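Local coordinates for protein Ps01740 (Pseudomonas sp. UW4, PDB 5UIF) that is a cis-3-chloroacrylic acid dehalogenase homologue of the tautomerase superfamily and probably acts as a hydrolytic dehalogenase, at residues A[20-32]-A[75-87]. Numbering follows the deposited sequence.
Sequences LAESITSIHTRET and TRHAILRAITDVY
I27 fits as a knob into a hole formed by I79, A82, I83 and V86. Both of its branches settle on A82. I27 CD1 lies 3.6 Å from A82 CB, and I27 CG2, the other branch, packs against the same methyl. CG1 runs anti to the carbonyl carbon (chi1 -65°), and the extended chain carries CD1 on toward I83 and V86. CG2 turns to the backbone of I79. Towards the start of segment 20-32, S23 OG meets both methyls of V86, CG1 and CG2, each at 3.3 Å. L20 and V86 run side by side in opposite senses, L20 CD2 3.8 Å from V86 CG1. L20 CD1 approaches the Y87 ring obliquely.

Segments 20-32 and 75-87 run nearly antiparallel, at 164°, their axes coming within 9.7 Å. They lie side by side on the four-stranded mixed sheet, in the two beta-alpha-beta units of the tautomerase superfamily fold. I24, I79 and I83 reach down to Y3 on strand 2-8. I79 CD1 comes obliquely to the H28 ring, whose ND1 is hydrogen-bonded to Y3 OH.

At the other end, E31 runs alongside I79 and sets its carboxylate end against A78. Its chain bends at chi2 (-65°), which brings E31 OE1 to 3.5 Å from A78 CB. E31 CB and CG pass close to I79 CG1. E31 OE2 accepts a hydrogen bond from R30 NE at 2.9 Å, within a salt bridge; the nitrogen comes from the anti side of the carboxylate and out of its plane. With an alanine here the salt bridge is gone, and the R30 guanidinium would probably be freer to turn and the A78 methyl less covered. T75 CG2 packs against E31 O, 3.3 Å away, while R71 donates a hydrogen bond to that carbonyl. T32 CG2 meets I79 CD1 at 3.9 Å, the two side chains crossing at about a right angle.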
# COMPACT_ATOMS: atom_id res chain seq x y z
N LEU A 20 4.91 15.11 -12.46
CA LEU A 20 5.07 13.67 -12.31
C LEU A 20 3.78 12.92 -12.65
O LEU A 20 3.82 11.84 -13.25
CB LEU A 20 5.52 13.32 -10.89
CG LEU A 20 6.95 13.71 -10.53
CD1 LEU A 20 7.21 13.52 -9.05
CD2 LEU A 20 7.95 12.92 -11.36
N ALA A 21 2.64 13.49 -12.28
CA ALA A 21 1.35 12.88 -12.57
C ALA A 21 1.08 12.84 -14.07
O ALA A 21 0.60 11.84 -14.60
CB ALA A 21 0.23 13.62 -11.85
N GLU A 22 1.39 13.94 -14.75
CA GLU A 22 1.24 14.01 -16.20
C GLU A 22 2.21 13.08 -16.90
O GLU A 22 1.87 12.45 -17.90
CB GLU A 22 1.44 15.45 -16.69
CG GLU A 22 0.33 16.42 -16.29
CD GLU A 22 0.60 17.83 -16.77
OE1 GLU A 22 1.79 18.20 -16.90
OE2 GLU A 22 -0.37 18.57 -17.03
N SER A 23 3.43 13.00 -16.38
CA SER A 23 4.47 12.17 -16.97
C SER A 23 4.14 10.69 -16.84
O SER A 23 4.20 9.95 -17.83
CB SER A 23 5.82 12.47 -16.31
OG SER A 23 6.84 11.64 -16.85
N ILE A 24 3.80 10.26 -15.63
CA ILE A 24 3.45 8.86 -15.37
C ILE A 24 2.26 8.42 -16.22
O ILE A 24 2.26 7.33 -16.79
CB ILE A 24 3.14 8.63 -13.88
CG1 ILE A 24 4.41 8.75 -13.04
CG2 ILE A 24 2.51 7.26 -13.67
CD1 ILE A 24 4.17 8.64 -11.55
N THR A 25 1.25 9.29 -16.30
CA THR A 25 0.06 9.01 -17.10
C THR A 25 0.42 8.79 -18.57
O THR A 25 -0.04 7.83 -19.19
CB THR A 25 -0.96 10.16 -17.00
OG1 THR A 25 -1.24 10.43 -15.62
CG2 THR A 25 -2.26 9.78 -17.71
N SER A 26 1.24 9.68 -19.12
CA SER A 26 1.67 9.58 -20.51
C SER A 26 2.45 8.30 -20.77
O SER A 26 2.27 7.66 -21.81
CB SER A 26 2.52 10.80 -20.88
OG SER A 26 3.00 10.69 -22.21
N ILE A 27 3.32 7.94 -19.84
CA ILE A 27 4.14 6.74 -19.96
C ILE A 27 3.28 5.48 -19.95
O ILE A 27 3.52 4.55 -20.73
CB ILE A 27 5.19 6.66 -18.84
CG1 ILE A 27 6.19 7.82 -18.96
CG2 ILE A 27 5.93 5.33 -18.87
CD1 ILE A 27 7.02 8.04 -17.72
N HIS A 28 2.28 5.45 -19.08
CA HIS A 28 1.40 4.29 -18.96
C HIS A 28 0.48 4.12 -20.17
O HIS A 28 0.35 3.02 -20.71
CB HIS A 28 0.56 4.37 -17.69
CG HIS A 28 -0.35 3.20 -17.49
ND1 HIS A 28 0.04 2.05 -16.85
CD2 HIS A 28 -1.64 3.00 -17.88
CE1 HIS A 28 -0.97 1.20 -16.83
NE2 HIS A 28 -1.99 1.75 -17.45
N THR A 29 -0.15 5.22 -20.58
CA THR A 29 -1.10 5.18 -21.70
C THR A 29 -0.43 4.78 -23.01
O THR A 29 -1.08 4.25 -23.91
CB THR A 29 -1.78 6.55 -21.90
OG1 THR A 29 -0.79 7.56 -22.10
CG2 THR A 29 -2.63 6.91 -20.69
N ARG A 30 0.87 5.03 -23.10
CA ARG A 30 1.63 4.71 -24.31
C ARG A 30 2.03 3.24 -24.36
O ARG A 30 1.81 2.56 -25.36
CB ARG A 30 2.87 5.59 -24.40
CG ARG A 30 3.83 5.20 -25.51
CD ARG A 30 5.16 5.90 -25.35
NE ARG A 30 5.90 5.39 -24.19
CZ ARG A 30 6.59 6.16 -23.35
NH1 ARG A 30 6.64 7.47 -23.54
NH2 ARG A 30 7.23 5.61 -22.33
N GLU A 31 2.62 2.75 -23.27
CA GLU A 31 3.17 1.40 -23.23
C GLU A 31 2.09 0.33 -23.15
O GLU A 31 2.28 -0.79 -23.64
CB GLU A 31 4.13 1.26 -22.05
CG GLU A 31 5.36 2.16 -22.13
CD GLU A 31 6.26 1.81 -23.30
OE1 GLU A 31 6.26 0.63 -23.72
OE2 GLU A 31 6.96 2.71 -23.80
N THR A 32 0.96 0.66 -22.53
CA THR A 32 -0.11 -0.31 -22.34
C THR A 32 -1.24 -0.12 -23.35
O THR A 32 -1.96 -1.06 -23.68
CB THR A 32 -0.70 -0.23 -20.92
OG1 THR A 32 -1.39 1.02 -20.76
CG2 THR A 32 0.40 -0.33 -19.88
N THR A 75 7.18 -4.48 -21.87
CA THR A 75 6.28 -3.37 -21.60
C THR A 75 6.46 -2.85 -20.18
O THR A 75 6.54 -1.64 -19.96
CB THR A 75 4.81 -3.79 -21.81
OG1 THR A 75 4.60 -4.13 -23.19
CG2 THR A 75 3.87 -2.65 -21.43
N ARG A 76 6.53 -3.76 -19.22
CA ARG A 76 6.70 -3.40 -17.82
C ARG A 76 8.02 -2.68 -17.58
O ARG A 76 8.06 -1.63 -16.94
CB ARG A 76 6.63 -4.65 -16.93
CG ARG A 76 6.70 -4.35 -15.45
CD ARG A 76 7.00 -5.61 -14.66
NE ARG A 76 6.33 -6.78 -15.22
CZ ARG A 76 5.09 -7.15 -14.92
NH1 ARG A 76 4.57 -8.23 -15.49
NH2 ARG A 76 4.37 -6.44 -14.07
N HIS A 77 9.10 -3.26 -18.11
CA HIS A 77 10.44 -2.69 -17.97
C HIS A 77 10.50 -1.27 -18.53
O HIS A 77 11.16 -0.40 -17.96
CB HIS A 77 11.47 -3.57 -18.67
CG HIS A 77 12.85 -2.99 -18.70
ND1 HIS A 77 13.71 -3.05 -17.63
CD2 HIS A 77 13.51 -2.32 -19.68
CE1 HIS A 77 14.84 -2.45 -17.94
NE2 HIS A 77 14.75 -2.00 -19.18
N ALA A 78 9.82 -1.05 -19.65
CA ALA A 78 9.77 0.26 -20.28
C ALA A 78 9.09 1.27 -19.36
O ALA A 78 9.48 2.43 -19.30
CB ALA A 78 9.04 0.18 -21.61
N ILE A 79 8.06 0.82 -18.64
CA ILE A 79 7.37 1.66 -17.69
C ILE A 79 8.26 1.96 -16.49
O ILE A 79 8.35 3.10 -16.04
CB ILE A 79 6.06 1.01 -17.20
CG1 ILE A 79 5.12 0.75 -18.39
CG2 ILE A 79 5.37 1.89 -16.17
CD1 ILE A 79 3.83 0.06 -18.01
N LEU A 80 8.92 0.92 -15.98
CA LEU A 80 9.84 1.05 -14.85
C LEU A 80 10.95 2.06 -15.14
O LEU A 80 11.20 2.96 -14.33
CB LEU A 80 10.47 -0.31 -14.51
CG LEU A 80 9.62 -1.31 -13.73
CD1 LEU A 80 10.30 -2.67 -13.72
CD2 LEU A 80 9.39 -0.82 -12.32
N ARG A 81 11.60 1.91 -16.29
CA ARG A 81 12.72 2.76 -16.68
C ARG A 81 12.33 4.22 -16.82
O ARG A 81 13.00 5.11 -16.30
CB ARG A 81 13.32 2.25 -17.99
CG ARG A 81 14.70 1.64 -17.83
CD ARG A 81 15.72 2.70 -17.44
NE ARG A 81 16.94 2.11 -16.91
CZ ARG A 81 17.27 2.13 -15.62
NH1 ARG A 81 16.48 2.72 -14.74
NH2 ARG A 81 18.40 1.56 -15.22
N ALA A 82 11.24 4.46 -17.54
CA ALA A 82 10.79 5.81 -17.85
C ALA A 82 10.43 6.59 -16.59
O ALA A 82 10.82 7.74 -16.42
CB ALA A 82 9.61 5.77 -18.81
N ILE A 83 9.68 5.95 -15.69
CA ILE A 83 9.28 6.57 -14.44
C ILE A 83 10.49 6.93 -13.59
O ILE A 83 10.57 8.02 -13.02
CB ILE A 83 8.34 5.65 -13.63
CG1 ILE A 83 6.99 5.50 -14.35
CG2 ILE A 83 8.12 6.20 -12.22
CD1 ILE A 83 6.03 4.57 -13.64
N THR A 84 11.45 6.00 -13.52
CA THR A 84 12.67 6.21 -12.74
C THR A 84 13.49 7.37 -13.28
O THR A 84 13.94 8.23 -12.52
CB THR A 84 13.54 4.94 -12.72
OG1 THR A 84 12.75 3.82 -12.29
CG2 THR A 84 14.73 5.12 -11.79
N ASP A 85 13.69 7.40 -14.59
CA ASP A 85 14.44 8.46 -15.25
C ASP A 85 13.79 9.82 -15.03
O ASP A 85 14.47 10.82 -14.78
CB ASP A 85 14.58 8.19 -16.74
CG ASP A 85 15.63 7.14 -17.05
OD1 ASP A 85 16.57 6.97 -16.25
OD2 ASP A 85 15.51 6.47 -18.11
N VAL A 86 12.46 9.85 -15.12
CA VAL A 86 11.71 11.08 -14.97
C VAL A 86 11.80 11.63 -13.54
O VAL A 86 12.05 12.82 -13.35
CB VAL A 86 10.22 10.88 -15.34
CG1 VAL A 86 9.34 11.95 -14.72
CG2 VAL A 86 10.05 10.85 -16.85
N TYR A 87 11.62 10.77 -12.55
CA TYR A 87 11.64 11.20 -11.16
C TYR A 87 13.00 11.78 -10.77
O TYR A 87 13.07 12.76 -10.04
CB TYR A 87 11.28 10.05 -10.22
CG TYR A 87 11.23 10.47 -8.77
CD1 TYR A 87 10.08 11.03 -8.23
CD2 TYR A 87 12.34 10.34 -7.94
CE1 TYR A 87 10.03 11.43 -6.91
CE2 TYR A 87 12.30 10.74 -6.62
CZ TYR A 87 11.14 11.28 -6.11
OH TYR A 87 11.10 11.68 -4.79